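Side-chain contact in bifunctional GH43-CE protein (Bacteroides eggerthii, PDB 6MLY), which probably hydrolyses xylan-derived chains as a family 43 beta-xylosidase and carries a probable second catalytic domain, of the alpha/beta-hydrolase esterase type, consistent with a role in degrading complex arabinoxylans: residues G324-A327 and L328-W332. Sequence-based numbering, arbitrary orientation.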
ATOM      1  N   GLY A 324      10.252   5.151 -35.461  1.00 76.32           N
ATOM      2  CA  GLY A 324      10.413   6.538 -35.015  1.00 75.31           C
ATOM      3  C   GLY A 324       9.325   6.966 -34.043  1.00 74.75           C
ATOM      4  O   GLY A 324       8.618   7.938 -34.282  1.00 75.68           O
ATOM      5  N   GLU A 325       9.206   6.221 -32.942  1.00 73.80           N
ATOM      6  CA  GLU A 325       8.258   6.482 -31.862  1.00 73.13           C
ATOM      7  C   GLU A 325       9.064   6.815 -30.603  1.00 69.94           C
ATOM      8  O   GLU A 325      10.169   6.316 -30.434  1.00 70.24           O
ATOM      9  CB  GLU A 325       7.374   5.249 -31.657  1.00 74.34           C
ATOM     10  CG  GLU A 325       6.276   5.415 -30.620  1.00 76.00           C
ATOM     11  CD  GLU A 325       5.552   4.125 -30.261  1.00 77.10           C
ATOM     12  OE1 GLU A 325       5.315   3.305 -31.175  1.00 79.26           O
ATOM     13  OE2 GLU A 325       5.236   3.936 -29.065  1.00 79.42           O
ATOM     14  N   ARG A 326       8.512   7.663 -29.730  1.00 67.74           N
ATOM     15  CA  ARG A 326       9.121   7.903 -28.428  1.00 68.14           C
ATOM     16  C   ARG A 326       9.502   6.550 -27.806  1.00 67.54           C
ATOM     17  O   ARG A 326       8.660   5.648 -27.701  1.00 67.32           O
ATOM     18  CB  ARG A 326       8.164   8.673 -27.511  1.00 69.23           C
ATOM     19  CG  ARG A 326       8.420  10.171 -27.449  1.00 70.62           C
ATOM     20  CD  ARG A 326       8.080  10.739 -26.085  1.00 73.25           C
ATOM     21  NE  ARG A 326       8.938  10.201 -25.028  1.00 75.23           N
ATOM     22  CZ  ARG A 326      10.029  10.800 -24.548  1.00 76.48           C
ATOM     23  NH1 ARG A 326      10.422  11.962 -25.042  1.00 78.00           N
ATOM     24  NH2 ARG A 326      10.721  10.238 -23.571  1.00 76.16           N
ATOM     25  N   ALA A 327      10.771   6.414 -27.402  1.00 66.53           N
ATOM     26  CA  ALA A 327      11.269   5.192 -26.772  1.00 66.43           C
ATOM     27  C   ALA A 327      10.510   4.920 -25.465  1.00 65.63           C
ATOM     28  O   ALA A 327      10.161   3.780 -25.191  1.00 66.06           O
ATOM     29  CB  ALA A 327      12.756   5.291 -26.533  1.00 66.68           C
ATOM     30  N   LEU A 328      10.257   5.974 -24.679  1.00 64.69           N
ATOM     31  CA  LEU A 328       9.528   5.879 -23.415  1.00 63.96           C
ATOM     32  C   LEU A 328       8.412   6.920 -23.384  1.00 63.58           C
ATOM     33  O   LEU A 328       8.681   8.117 -23.289  1.00 62.69           O
ATOM     34  CB  LEU A 328      10.500   6.083 -22.247  1.00 64.41           C
ATOM     35  CG  LEU A 328      11.451   4.917 -21.969  1.00 65.28           C
ATOM     36  CD1 LEU A 328      12.638   5.370 -21.131  1.00 65.58           C
ATOM     37  CD2 LEU A 328      10.730   3.759 -21.286  1.00 65.37           C
ATOM     38  N   PRO A 329       7.127   6.497 -23.446  1.00 63.55           N
ATOM     39  CA  PRO A 329       6.000   7.413 -23.265  1.00 63.52           C
ATOM     40  C   PRO A 329       6.232   8.423 -22.131  1.00 62.86           C
ATOM     41  O   PRO A 329       6.913   8.123 -21.149  1.00 63.28           O
ATOM     42  CB  PRO A 329       4.848   6.454 -22.920  1.00 63.62           C
ATOM     43  CG  PRO A 329       5.172   5.187 -23.683  1.00 63.91           C
ATOM     44  CD  PRO A 329       6.687   5.113 -23.698  1.00 63.98           C
ATOM     45  N   LEU A 330       5.637   9.607 -22.262  1.00 62.88           N
ATOM     46  CA  LEU A 330       5.904  10.707 -21.334  1.00 62.53           C
ATOM     47  C   LEU A 330       5.510  10.302 -19.905  1.00 62.66           C
ATOM     48  O   LEU A 330       6.090  10.799 -18.936  1.00 62.61           O
ATOM     49  CB  LEU A 330       5.141  11.951 -21.803  1.00 62.55           C
ATOM     50  CG  LEU A 330       5.592  12.514 -23.150  1.00 62.40           C
ATOM     51  CD1 LEU A 330       4.482  13.329 -23.792  1.00 62.67           C
ATOM     52  CD2 LEU A 330       6.859  13.345 -23.000  1.00 62.31           C
ATOM     53  N   VAL A 331       4.540   9.385 -19.792  1.00 62.70           N
ATOM     54  CA  VAL A 331       4.043   8.889 -18.495  1.00 62.65           C
ATOM     55  C   VAL A 331       5.208   8.347 -17.652  1.00 62.84           C
ATOM     56  O   VAL A 331       5.104   8.312 -16.416  1.00 63.86           O
ATOM     57  CB  VAL A 331       2.946   7.819 -18.664  1.00 62.76           C
ATOM     58  CG1 VAL A 331       1.705   8.366 -19.354  1.00 62.96           C
ATOM     59  CG2 VAL A 331       3.463   6.587 -19.388  1.00 62.42           C
ATOM     60  N   TRP A 332       6.294   7.931 -18.320  1.00 62.60           N
ATOM     61  CA  TRP A 332       7.489   7.382 -17.677  1.00 62.60           C
ATOM     62  C   TRP A 332       8.431   8.504 -17.227  1.00 62.65           C
ATOM     63  O   TRP A 332       8.681   9.456 -17.977  1.00 63.04           O
ATOM     64  CB  TRP A 332       8.222   6.421 -18.619  1.00 62.80           C
ATOM     65  CG  TRP A 332       7.512   5.126 -18.882  1.00 62.81           C
ATOM     66  CD1 TRP A 332       6.992   4.707 -20.071  1.00 63.02           C
ATOM     67  CD2 TRP A 332       7.271   4.064 -17.945  1.00 62.85           C
ATOM     68  NE1 TRP A 332       6.442   3.463 -19.940  1.00 63.04           N
ATOM     69  CE2 TRP A 332       6.599   3.042 -18.648  1.00 62.97           C
ATOM     70  CE3 TRP A 332       7.549   3.875 -16.587  1.00 63.08           C
ATOM     71  CZ2 TRP A 332       6.205   1.852 -18.035  1.00 63.00           C
ATOM     72  CZ3 TRP A 332       7.164   2.696 -15.981  1.00 63.06           C
ATOM     73  CH2 TRP A 332       6.497   1.703 -16.699  1.00 62.79           C
TER
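In the surface loop that leads into strand 333-335 of the concanavalin A-like domain, Arg326 meets Leu328. NE and NH2 of Arg326 share the carbonyl oxygen of Leu328. NE of Arg326 donates to O of Leu328 at 2.7 Å, with an N-H...O angle of 152°. NH2 of Arg326 reaches the same O of Leu328 at 3.0 Å, in a more bent bond. The oxygen lies close to the guanidinium plane. NE approaches from above the carbonyl plane, whereas NH2 lies within it. Bends at chi2 (-148°) and chi3 (64°) bring both nitrogens to this carbonyl. Sharing one oxygen should hold the guanidinium in a fixed turn. CD2 of Leu330 sits over one face of the group, near its margin, and is 4.2 Å from CD of Arg326. Pro329 to Trp332 form a type I turn, closed by a hydrogen bond from Trp332 N to Pro329 O at 2.9 Å. Arg321 NE hydrogen-bonds to Ala327 O, and Asp317 takes the indole NH of Trp332. Trp332 also meets Phe508 edge-to-face. The arrangement is a side-on arginine-to-backbone carbonyl interaction, just before a type I beta turn that leads into a beta-sandwich strand.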